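Ribonuclease (Nicotiana glutinosa, PDB 1IYB) probably cleaves RNA as a member of the ribonuclease T2 family, and holds guanosine-5'-monophosphate in a guanine-binding pocket. Local coordinates at residues Ser27-Lys32 with Thr82-Gly88; Trp94-Trp98 with Asp110-Phe115; His137-Tyr143 with Ser201-Thr207. The contacts are given in a common frame with arbitrary orientation. Numbering follows the deposited sequence.

Interaction 1: Ser27-Lys32 with Thr82-Gly88; sequences SCCYPK and TLACPSG. With 5GP (guanosine-5'-monophosphate), chain C.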
loop_
_atom_site.group_PDB
_atom_site.type_symbol
_atom_site.label_atom_id
_atom_site.label_comp_id
_atom_site.label_asym_id
_atom_site.label_seq_id
_atom_site.Cartn_x
_atom_site.Cartn_y
_atom_site.Cartn_z
ATOM N N SER A 27 4.353 -21.825 -2.947
ATOM C CA SER A 27 5.723 -22.301 -2.819
ATOM C C SER A 27 6.597 -21.349 -2.019
ATOM O O SER A 27 6.350 -20.144 -1.971
ATOM C CB SER A 27 6.349 -22.497 -4.201
ATOM O OG SER A 27 6.504 -21.255 -4.868
ATOM N N CYS A 28 7.614 -21.915 -1.382
ATOM C CA CYS A 28 8.591 -21.153 -0.617
ATOM C C CYS A 28 9.917 -21.759 -1.076
ATOM O O CYS A 28 9.953 -22.915 -1.499
ATOM C CB CYS A 28 8.392 -21.350 0.897
ATOM S SG CYS A 28 9.442 -22.625 1.675
ATOM N N CYS A 29 10.987 -20.976 -1.018
ATOM C CA CYS A 29 12.309 -21.438 -1.430
ATOM C C CYS A 29 13.351 -21.034 -0.398
ATOM O O CYS A 29 13.343 -19.901 0.083
ATOM C CB CYS A 29 12.692 -20.820 -2.780
ATOM S SG CYS A 29 11.834 -21.542 -4.213
ATOM N N TYR A 30 14.242 -21.956 -0.049
ATOM C CA TYR A 30 15.287 -21.635 0.914
ATOM C C TYR A 30 16.313 -20.734 0.235
ATOM O O TYR A 30 16.450 -20.752 -0.990
ATOM C CB TYR A 30 16.012 -22.897 1.396
ATOM C CG TYR A 30 15.149 -23.928 2.091
ATOM C CD1 TYR A 30 13.991 -23.564 2.778
ATOM C CD2 TYR A 30 15.525 -25.269 2.100
ATOM C CE1 TYR A 30 13.229 -24.518 3.460
ATOM C CE2 TYR A 30 14.775 -26.226 2.775
ATOM C CZ TYR A 30 13.632 -25.846 3.450
ATOM O OH TYR A 30 12.899 -26.800 4.118
ATOM N N PRO A 31 17.035 -19.920 1.019
ATOM C CA PRO A 31 18.052 -19.033 0.442
ATOM C C PRO A 31 19.077 -19.909 -0.278
ATOM O O PRO A 31 19.134 -21.118 -0.047
ATOM C CB PRO A 31 18.646 -18.342 1.668
ATOM C CG PRO A 31 17.497 -18.318 2.628
ATOM C CD PRO A 31 16.894 -19.689 2.466
ATOM N N LYS A 32 19.887 -19.309 -1.144
ATOM C CA LYS A 32 20.884 -20.075 -1.886
ATOM C C LYS A 32 21.815 -20.879 -0.988
ATOM O O LYS A 32 22.280 -21.954 -1.371
ATOM C CB LYS A 32 21.723 -19.148 -2.764
ATOM C CG LYS A 32 20.935 -18.433 -3.842
ATOM C CD LYS A 32 21.871 -17.725 -4.803
ATOM C CE LYS A 32 21.106 -16.998 -5.888
ATOM N NZ LYS A 32 22.043 -16.379 -6.867
ATOM N N THR A 82 15.369 -14.803 3.475
ATOM C CA THR A 82 14.250 -14.676 2.553
ATOM C C THR A 82 13.805 -16.097 2.214
ATOM O O THR A 82 14.637 -16.994 2.041
ATOM C CB THR A 82 14.637 -13.943 1.249
ATOM O OG1 THR A 82 13.504 -13.924 0.372
ATOM C CG2 THR A 82 15.797 -14.645 0.546
ATOM N N LEU A 83 12.495 -16.303 2.148
ATOM C CA LEU A 83 11.945 -17.615 1.837
ATOM C C LEU A 83 11.122 -17.580 0.552
ATOM O O LEU A 83 10.362 -18.500 0.267
ATOM C CB LEU A 83 11.087 -18.113 3.003
ATOM C CG LEU A 83 11.856 -18.408 4.292
ATOM C CD1 LEU A 83 10.881 -18.696 5.425
ATOM C CD2 LEU A 83 12.786 -19.594 4.070
ATOM N N ALA A 84 11.285 -16.515 -0.226
ATOM C CA ALA A 84 10.560 -16.372 -1.485
ATOM C C ALA A 84 11.268 -17.128 -2.614
ATOM O O ALA A 84 12.459 -17.423 -2.529
ATOM C CB ALA A 84 10.429 -14.894 -1.844
ATOM N N CYS A 85 10.527 -17.443 -3.673
ATOM C CA CYS A 85 11.097 -18.156 -4.813
ATOM C C CYS A 85 11.370 -17.218 -5.984
ATOM O O CYS A 85 10.621 -16.272 -6.215
ATOM C CB CYS A 85 10.149 -19.257 -5.286
ATOM S SG CYS A 85 9.989 -20.691 -4.177
ATOM N N PRO A 86 12.450 -17.474 -6.744
ATOM C CA PRO A 86 13.399 -18.575 -6.555
ATOM C C PRO A 86 14.387 -18.259 -5.433
ATOM O O PRO A 86 14.440 -17.126 -4.958
ATOM C CB PRO A 86 14.075 -18.672 -7.917
ATOM C CG PRO A 86 14.144 -17.245 -8.332
ATOM C CD PRO A 86 12.770 -16.717 -7.968
ATOM N N SER A 87 15.163 -19.257 -5.015
ATOM C CA SER A 87 16.142 -19.078 -3.945
ATOM C C SER A 87 16.921 -17.781 -4.118
ATOM O O SER A 87 17.512 -17.540 -5.172
ATOM C CB SER A 87 17.119 -20.255 -3.913
ATOM O OG SER A 87 16.441 -21.467 -3.631
ATOM N N GLY A 88 16.928 -16.950 -3.079
ATOM C CA GLY A 88 17.629 -15.679 -3.167
ATOM C C GLY A 88 18.754 -15.479 -2.170
ATOM O O GLY A 88 19.040 -16.354 -1.352
HETATM P P 5GP C . 5.567 -6.145 3.988
HETATM O O1P 5GP C . 4.696 -4.978 3.824
HETATM O O2P 5GP C . 6.863 -5.800 4.694
HETATM O O3P 5GP C . 4.808 -7.294 4.738
HETATM O "O5'" 5GP C . 5.991 -6.832 2.563
HETATM C "C5'" 5GP C . 6.717 -8.115 2.509
HETATM C "C4'" 5GP C . 7.037 -8.611 1.079
HETATM O "O4'" 5GP C . 8.457 -9.084 1.107
HETATM C "C3'" 5GP C . 6.290 -9.814 0.509
HETATM O "O3'" 5GP C . 5.055 -9.485 -0.107
HETATM C "C2'" 5GP C . 7.262 -10.431 -0.503
HETATM O "O2'" 5GP C . 7.143 -9.831 -1.811
HETATM C "C1'" 5GP C . 8.617 -10.175 0.138
HETATM N N9 5GP C . 9.381 -11.318 0.729
HETATM C C8 5GP C . 10.591 -11.856 0.349
HETATM N N7 5GP C . 11.063 -12.801 1.135
HETATM C C5 5GP C . 10.061 -12.888 2.123
HETATM C C6 5GP C . 10.006 -13.750 3.268
HETATM O O6 5GP C . 10.822 -14.593 3.624
HETATM N N1 5GP C . 8.817 -13.531 4.031
HETATM C C2 5GP C . 7.839 -12.595 3.699
HETATM N N2 5GP C . 6.800 -12.558 4.558
HETATM N N3 5GP C . 7.889 -11.784 2.625
HETATM C C4 5GP C . 9.030 -11.987 1.882
HETATM O O HOH W 1 14.825 -17.585 -1.155
#
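Two irregular loops run side by side in the same sense, with C29 level with C85 and P31 with S87, and a disulfide locks them together. C29 and C85 both take the m rotamer (chi1 -75° and -71°), which brings C29 SG to 2.0 Å from C85 SG with a right-handed chi3 of 94°. Backbone bonds flank this link: C29 N donates to L83 O (2.9 Å) and K32 N to G88 O (3.1 Å). S87, also m, swings OG to donate to Y30 O at 2.7 Å. The Y30 ring turns its edge to L83, CD1 lying 4.3 Å from L83 CD2. Residues 82-84 also line the guanine site: T82, in the t rotamer, donates from OG1 to N7 of 5GP (2.8 Å), and L83 N donates to O6 (2.8 Å). The L83 side chain touches P18 and Y21 of helix 18-21. Through the C29-C85 disulfide, the loop between that helix and strand 41-48 is tied to the loop joining helix 73-79 to helix 91-102.

Interaction 2: Trp94-Trp98 with Asp110-Phe115; sequences WSHEW and DQHGYF. With 5GP (guanosine-5'-monophosphate), chain C.
A glutamine methylene sits squarely on an indole: Q111 (chi1 m, chi2 t) places CG 3.4 Å from the centroid of the W98 six-membered ring, 12° off its normal, a CH-pi contact. It belongs to a helix-helix packing of the ribonuclease T2 fold, whose helix 91-102 carries the family's HEW-x-KHG active-site motif. The axes of segments 94-98 and 111-115 cross at 104°, 11.7 Å apart; W98 and Q111 CA atoms are nearest (7.4 Å). D110 is the N-cap, its OD1 accepting from G113 N (2.9 Å). W98 (chi1 t, chi2 -101°) points its edge at the face of Y114 (chi1 t, chi2 79°), offset edge-to-face, centroids 5.5 Å apart, planes at 75°. F115 (chi1 m, chi2 94°) sets CZ 4.0 Å from W98 CB and CE2 3.9 Å from W94 CB. Hydrogen bonds leave the segments from W98 NE1 to S62 O, Y114 OH to L45 O and Q111 NE2 to P63 O; Q111 OE1 accepts from D65 N. H96 NE2 donates to O5' of 5GP at 2.8 Å.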
loop_
_atom_site.group_PDB
_atom_site.type_symbol
_atom_site.label_atom_id
_atom_site.label_comp_id
_atom_site.label_asym_id
_atom_site.label_seq_id
_atom_site.Cartn_x
_atom_site.Cartn_y
_atom_site.Cartn_z
ATOM N N TRP A 94 15.533 -7.447 1.886
ATOM C CA TRP A 94 16.023 -6.340 2.706
ATOM C C TRP A 94 15.750 -4.993 2.038
ATOM O O TRP A 94 15.351 -4.023 2.698
ATOM C CB TRP A 94 17.524 -6.508 2.983
ATOM C CG TRP A 94 17.839 -7.845 3.583
ATOM C CD1 TRP A 94 17.043 -8.568 4.426
ATOM C CD2 TRP A 94 19.019 -8.631 3.374
ATOM N NE1 TRP A 94 17.651 -9.758 4.750
ATOM C CE2 TRP A 94 18.864 -9.823 4.119
ATOM C CE3 TRP A 94 20.192 -8.444 2.630
ATOM C CZ2 TRP A 94 19.838 -10.828 4.143
ATOM C CZ3 TRP A 94 21.161 -9.444 2.654
ATOM C CH2 TRP A 94 20.975 -10.621 3.407
ATOM N N SER A 95 15.954 -4.935 0.724
ATOM C CA SER A 95 15.717 -3.701 -0.021
ATOM C C SER A 95 14.247 -3.312 0.087
ATOM O O SER A 95 13.919 -2.151 0.315
ATOM C CB SER A 95 16.087 -3.878 -1.495
ATOM O OG SER A 95 15.770 -2.707 -2.235
ATOM N N HIS A 96 13.367 -4.295 -0.079
ATOM C CA HIS A 96 11.931 -4.061 0.009
ATOM C C HIS A 96 11.536 -3.503 1.377
ATOM O O HIS A 96 10.748 -2.563 1.471
ATOM C CB HIS A 96 11.172 -5.367 -0.249
ATOM C CG HIS A 96 9.706 -5.277 0.035
ATOM N ND1 HIS A 96 8.830 -4.598 -0.781
ATOM C CD2 HIS A 96 8.968 -5.753 1.067
ATOM C CE1 HIS A 96 7.614 -4.658 -0.266
ATOM N NE2 HIS A 96 7.671 -5.353 0.857
ATOM N N GLU A 97 12.076 -4.086 2.440
ATOM C CA GLU A 97 11.745 -3.619 3.775
ATOM C C GLU A 97 12.238 -2.198 4.018
ATOM O O GLU A 97 11.550 -1.400 4.661
ATOM C CB GLU A 97 12.298 -4.588 4.827
ATOM C CG GLU A 97 11.590 -5.943 4.805
ATOM C CD GLU A 97 10.100 -5.833 5.109
ATOM O OE1 GLU A 97 9.292 -6.458 4.386
ATOM O OE2 GLU A 97 9.738 -5.129 6.077
ATOM N N TRP A 98 13.415 -1.859 3.500
ATOM C CA TRP A 98 13.905 -0.502 3.689
ATOM C C TRP A 98 13.068 0.504 2.905
ATOM O O TRP A 98 12.636 1.523 3.444
ATOM C CB TRP A 98 15.371 -0.349 3.260
ATOM C CG TRP A 98 15.742 1.104 3.148
ATOM C CD1 TRP A 98 15.837 1.843 2.000
ATOM C CD2 TRP A 98 15.901 2.030 4.231
ATOM N NE1 TRP A 98 16.032 3.169 2.303
ATOM C CE2 TRP A 98 16.076 3.313 3.665
ATOM C CE3 TRP A 98 15.907 1.900 5.627
ATOM C CZ2 TRP A 98 16.253 4.462 4.446
ATOM C CZ3 TRP A 98 16.083 3.045 6.407
ATOM C CH2 TRP A 98 16.252 4.309 5.811
ATOM N N ASP A 110 18.960 5.930 9.950
ATOM C CA ASP A 110 19.375 5.910 8.555
ATOM C C ASP A 110 19.409 4.412 8.239
ATOM O O ASP A 110 18.955 3.604 9.059
ATOM C CB ASP A 110 20.740 6.598 8.308
ATOM C CG ASP A 110 21.881 6.027 9.135
ATOM O OD1 ASP A 110 21.768 4.913 9.683
ATOM O OD2 ASP A 110 22.926 6.716 9.213
ATOM N N GLN A 111 19.918 4.014 7.081
ATOM C CA GLN A 111 19.911 2.592 6.753
ATOM C C GLN A 111 20.663 1.706 7.736
ATOM O O GLN A 111 20.135 0.681 8.181
ATOM C CB GLN A 111 20.412 2.376 5.328
ATOM C CG GLN A 111 19.412 2.903 4.313
ATOM C CD GLN A 111 19.784 2.596 2.883
ATOM O OE1 GLN A 111 20.153 1.469 2.552
ATOM N NE2 GLN A 111 19.670 3.598 2.017
ATOM N N HIS A 112 21.883 2.093 8.092
ATOM C CA HIS A 112 22.653 1.289 9.033
ATOM C C HIS A 112 21.927 1.185 10.374
ATOM O O HIS A 112 21.852 0.107 10.963
ATOM C CB HIS A 112 24.040 1.888 9.261
ATOM C CG HIS A 112 24.909 1.050 10.146
ATOM N ND1 HIS A 112 25.713 0.041 9.662
ATOM C CD2 HIS A 112 25.050 1.030 11.493
ATOM C CE1 HIS A 112 26.312 -0.564 10.672
ATOM N NE2 HIS A 112 25.926 0.017 11.794
ATOM N N GLY A 113 21.397 2.308 10.853
ATOM C CA GLY A 113 20.689 2.315 12.122
ATOM C C GLY A 113 19.413 1.492 12.120
ATOM O O GLY A 113 19.064 0.872 13.124
ATOM N N TYR A 114 18.715 1.496 10.988
ATOM C CA TYR A 114 17.469 0.751 10.831
ATOM C C TYR A 114 17.726 -0.752 10.923
ATOM O O TYR A 114 17.105 -1.452 11.726
ATOM C CB TYR A 114 16.831 1.080 9.476
ATOM C CG TYR A 114 15.568 0.301 9.170
ATOM C CD1 TYR A 114 14.345 0.664 9.736
ATOM C CD2 TYR A 114 15.601 -0.810 8.324
ATOM C CE1 TYR A 114 13.181 -0.064 9.465
ATOM C CE2 TYR A 114 14.448 -1.544 8.050
ATOM C CZ TYR A 114 13.243 -1.165 8.623
ATOM O OH TYR A 114 12.109 -1.901 8.353
ATOM N N PHE A 115 18.631 -1.253 10.088
ATOM C CA PHE A 115 18.939 -2.673 10.103
ATOM C C PHE A 115 19.582 -3.100 11.414
ATOM O O PHE A 115 19.309 -4.193 11.907
ATOM C CB PHE A 115 19.815 -3.039 8.902
ATOM C CG PHE A 115 19.060 -3.048 7.603
ATOM C CD1 PHE A 115 19.021 -1.919 6.786
ATOM C CD2 PHE A 115 18.319 -4.166 7.236
ATOM C CE1 PHE A 115 18.247 -1.908 5.618
ATOM C CE2 PHE A 115 17.544 -4.165 6.076
ATOM C CZ PHE A 115 17.509 -3.034 5.268
HETATM P P 5GP C . 5.567 -6.145 3.988
HETATM O O1P 5GP C . 4.696 -4.978 3.824
HETATM O O2P 5GP C . 6.863 -5.800 4.694
HETATM O O3P 5GP C . 4.808 -7.294 4.738
HETATM O "O5'" 5GP C . 5.991 -6.832 2.563
HETATM C "C5'" 5GP C . 6.717 -8.115 2.509
HETATM C "C4'" 5GP C . 7.037 -8.611 1.079
HETATM O "O4'" 5GP C . 8.457 -9.084 1.107
HETATM C "C3'" 5GP C . 6.290 -9.814 0.509
HETATM O "O3'" 5GP C . 5.055 -9.485 -0.107
HETATM C "C2'" 5GP C . 7.262 -10.431 -0.503
HETATM O "O2'" 5GP C . 7.143 -9.831 -1.811
HETATM C "C1'" 5GP C . 8.617 -10.175 0.138
HETATM N N9 5GP C . 9.381 -11.318 0.729
HETATM C C8 5GP C . 10.591 -11.856 0.349
HETATM N N7 5GP C . 11.063 -12.801 1.135
HETATM C C5 5GP C . 10.061 -12.888 2.123
HETATM C C6 5GP C . 10.006 -13.750 3.268
HETATM O O6 5GP C . 10.822 -14.593 3.624
HETATM N N1 5GP C . 8.817 -13.531 4.031
HETATM C C2 5GP C . 7.839 -12.595 3.699
HETATM N N2 5GP C . 6.800 -12.558 4.558
HETATM N N3 5GP C . 7.889 -11.784 2.625
HETATM C C4 5GP C . 9.030 -11.987 1.882
#

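Interaction 3: His137-Tyr143 with Ser201-Thr207; sequences HPDGGFY and SSIEFPT. Unlike the reference sequence in segment 137-143: H137 (reference Asn).
A short antiparallel beta ribbon, preceded by an inverse gamma turn and an Asx turn, joins residues 137-143 to the chain's C-terminal tail at 201-207. Y143 and I203 form the hydrogen-bonded pair (CA-CA 5.4 Å): Y143 N donates to I203 O and I203 N to Y143 O, both at 2.8 Å. F142 and E204 are the adjacent non-hydrogen-bonded pair (CA-CA 4.3 Å). Their side chains share one face, with E204 CB 3.8 Å from the F142 ring centroid and 16° off its normal, a CH-pi contact; Y143 and I203 point to the other. The pairing continues through F205 N to G141 O (3.0 Å) and G140 N to F205 O (2.9 Å).

Ahead of the strand, residues 137-141 bend. P138 (phi/psi -81°/68°) centres an inverse gamma turn, closed weakly by D139 N to H137 O at 2.8 Å, and D139 OD1 accepts from G141 N (2.9 Å) to make the Asx turn. At G140's left-handed 80°/-1° a CB would jam against the carbonyl O of D139; on G141 it would clash with D139 OD1.

P138 CB packs over the face of the F205 ring (chi1 t, chi2 8°), 3.7 Å from its centroid and 7° off the normal, a CH-pi contact. The same ring meets W17 edge-to-face and touches L131 of helix 127-133, while backbone bonds join E204 to S172 and L174 of strand 172-182. Y143 (chi1 m, chi2 83°) reaches back along its own segment, where its OH accepts from H137 N. Water 2 bridges G140 O (2.8 Å) and E204 OE2 (2.7 Å).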
loop_
_atom_site.group_PDB
_atom_site.type_symbol
_atom_site.label_atom_id
_atom_site.label_comp_id
_atom_site.label_asym_id
_atom_site.label_seq_id
_atom_site.Cartn_x
_atom_site.Cartn_y
_atom_site.Cartn_z
ATOM N N HIS A 137 6.525 -25.851 21.804
ATOM C CA HIS A 137 7.513 -26.161 20.778
ATOM C C HIS A 137 6.941 -26.318 19.378
ATOM O O HIS A 137 5.767 -26.649 19.198
ATOM C CB HIS A 137 8.266 -27.448 21.134
ATOM C CG HIS A 137 8.684 -27.530 22.567
ATOM N ND1 HIS A 137 7.899 -28.115 23.538
ATOM C CD2 HIS A 137 9.798 -27.091 23.198
ATOM C CE1 HIS A 137 8.511 -28.034 24.706
ATOM N NE2 HIS A 137 9.665 -27.416 24.528
ATOM N N PRO A 138 7.778 -26.071 18.357
ATOM C CA PRO A 138 7.370 -26.188 16.955
ATOM C C PRO A 138 7.425 -27.656 16.543
ATOM O O PRO A 138 8.265 -28.064 15.738
ATOM C CB PRO A 138 8.404 -25.332 16.231
ATOM C CG PRO A 138 9.637 -25.566 17.037
ATOM C CD PRO A 138 9.130 -25.491 18.465
ATOM N N ASP A 139 6.519 -28.442 17.118
ATOM C CA ASP A 139 6.442 -29.875 16.858
ATOM C C ASP A 139 5.141 -30.287 16.177
ATOM O O ASP A 139 4.757 -31.457 16.219
ATOM C CB ASP A 139 6.579 -30.644 18.173
ATOM C CG ASP A 139 5.643 -30.124 19.253
ATOM O OD1 ASP A 139 4.560 -29.602 18.910
ATOM O OD2 ASP A 139 5.988 -30.245 20.448
ATOM N N GLY A 140 4.461 -29.332 15.553
ATOM C CA GLY A 140 3.210 -29.640 14.887
ATOM C C GLY A 140 2.034 -29.729 15.842
ATOM O O GLY A 140 0.904 -29.970 15.422
ATOM N N GLY A 141 2.296 -29.531 17.131
ATOM C CA GLY A 141 1.232 -29.592 18.117
ATOM C C GLY A 141 0.381 -28.338 18.122
ATOM O O GLY A 141 0.710 -27.349 17.455
ATOM N N PHE A 142 -0.725 -28.372 18.860
ATOM C CA PHE A 142 -1.609 -27.219 18.954
ATOM C C PHE A 142 -1.523 -26.576 20.327
ATOM O O PHE A 142 -1.423 -27.262 21.347
ATOM C CB PHE A 142 -3.054 -27.619 18.643
ATOM C CG PHE A 142 -3.299 -27.894 17.189
ATOM C CD1 PHE A 142 -2.735 -29.007 16.571
ATOM C CD2 PHE A 142 -4.068 -27.021 16.426
ATOM C CE1 PHE A 142 -2.933 -29.245 15.213
ATOM C CE2 PHE A 142 -4.272 -27.251 15.068
ATOM C CZ PHE A 142 -3.704 -28.366 14.460
ATOM N N TYR A 143 -1.548 -25.249 20.344
ATOM C CA TYR A 143 -1.452 -24.491 21.581
ATOM C C TYR A 143 -2.497 -23.392 21.596
ATOM O O TYR A 143 -2.921 -22.916 20.544
ATOM C CB TYR A 143 -0.053 -23.875 21.707
ATOM C CG TYR A 143 1.064 -24.885 21.586
ATOM C CD1 TYR A 143 1.534 -25.295 20.336
ATOM C CD2 TYR A 143 1.618 -25.471 22.720
ATOM C CE1 TYR A 143 2.530 -26.268 20.222
ATOM C CE2 TYR A 143 2.611 -26.442 22.618
ATOM C CZ TYR A 143 3.061 -26.836 21.370
ATOM O OH TYR A 143 4.038 -27.800 21.274
ATOM N N SER A 201 -8.901 -20.131 18.595
ATOM C CA SER A 201 -8.589 -20.222 20.018
ATOM C C SER A 201 -7.347 -21.088 20.240
ATOM O O SER A 201 -6.560 -20.840 21.155
ATOM C CB SER A 201 -9.781 -20.806 20.784
ATOM O OG SER A 201 -10.140 -22.077 20.272
ATOM N N SER A 202 -7.188 -22.108 19.401
ATOM C CA SER A 202 -6.036 -23.000 19.474
ATOM C C SER A 202 -5.409 -23.045 18.085
ATOM O O SER A 202 -6.117 -23.180 17.082
ATOM C CB SER A 202 -6.461 -24.409 19.903
ATOM O OG SER A 202 -7.281 -25.017 18.923
ATOM N N ILE A 203 -4.086 -22.931 18.028
ATOM C CA ILE A 203 -3.376 -22.932 16.754
ATOM C C ILE A 203 -2.161 -23.849 16.719
ATOM O O ILE A 203 -1.543 -24.125 17.747
ATOM C CB ILE A 203 -2.916 -21.506 16.379
ATOM C CG1 ILE A 203 -1.989 -20.955 17.467
ATOM C CG2 ILE A 203 -4.128 -20.603 16.192
ATOM C CD1 ILE A 203 -1.471 -19.546 17.192
ATOM N N GLU A 204 -1.818 -24.305 15.519
ATOM C CA GLU A 204 -0.677 -25.190 15.330
ATOM C C GLU A 204 0.639 -24.423 15.254
ATOM O O GLU A 204 0.684 -23.294 14.770
ATOM C CB GLU A 204 -0.846 -26.004 14.041
ATOM C CG GLU A 204 0.421 -26.743 13.625
ATOM C CD GLU A 204 0.351 -27.319 12.223
ATOM O OE1 GLU A 204 -0.041 -26.585 11.287
ATOM O OE2 GLU A 204 0.704 -28.505 12.053
ATOM N N PHE A 205 1.704 -25.047 15.746
ATOM C CA PHE A 205 3.048 -24.477 15.708
ATOM C C PHE A 205 3.805 -25.554 14.928
ATOM O O PHE A 205 4.436 -26.436 15.513
ATOM C CB PHE A 205 3.599 -24.327 17.136
ATOM C CG PHE A 205 4.863 -23.497 17.236
ATOM C CD1 PHE A 205 5.358 -22.794 16.139
ATOM C CD2 PHE A 205 5.546 -23.407 18.446
ATOM C CE1 PHE A 205 6.517 -22.015 16.250
ATOM C CE2 PHE A 205 6.703 -22.634 18.570
ATOM C CZ PHE A 205 7.188 -21.936 17.467
ATOM N N PRO A 206 3.740 -25.492 13.587
ATOM C CA PRO A 206 4.393 -26.458 12.697
ATOM C C PRO A 206 5.906 -26.563 12.777
ATOM O O PRO A 206 6.604 -25.584 13.020
ATOM C CB PRO A 206 3.922 -26.020 11.313
ATOM C CG PRO A 206 3.838 -24.545 11.454
ATOM C CD PRO A 206 3.160 -24.384 12.807
ATOM N N THR A 207 6.405 -27.774 12.569
ATOM C CA THR A 207 7.838 -28.013 12.587
ATOM C C THR A 207 8.403 -27.389 11.317
ATOM O O THR A 207 7.669 -27.151 10.360
ATOM C CB THR A 207 8.155 -29.518 12.539
ATOM O OG1 THR A 207 7.729 -30.046 11.276
ATOM C CG2 THR A 207 7.430 -30.256 13.649
HETATM O O HOH W 2 1.231 -31.033 12.850
#

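How the interactions relate
Followed from the N terminus, the three contacts come in series: none encloses or crosses another. Interaction 1 closes a loop with 49 intervening residues, among them strand 41-48 and helix 73-79. Interaction 2 then sets helix 111-124 roughly at right angles against helix 91-102, across 11 residues. Interaction 3 spans 57, including helix 145-156 and strands 161-166 and 172-182, to fasten the C-terminal tail. Interactions 1 and 2, centres 20 Å apart, meet the same nucleotide: the first at its guanine, the second at its phosphate end. Interaction 3 lies across the chain's centre from interaction 2, centres 32 Å apart, and has no part in that pocket.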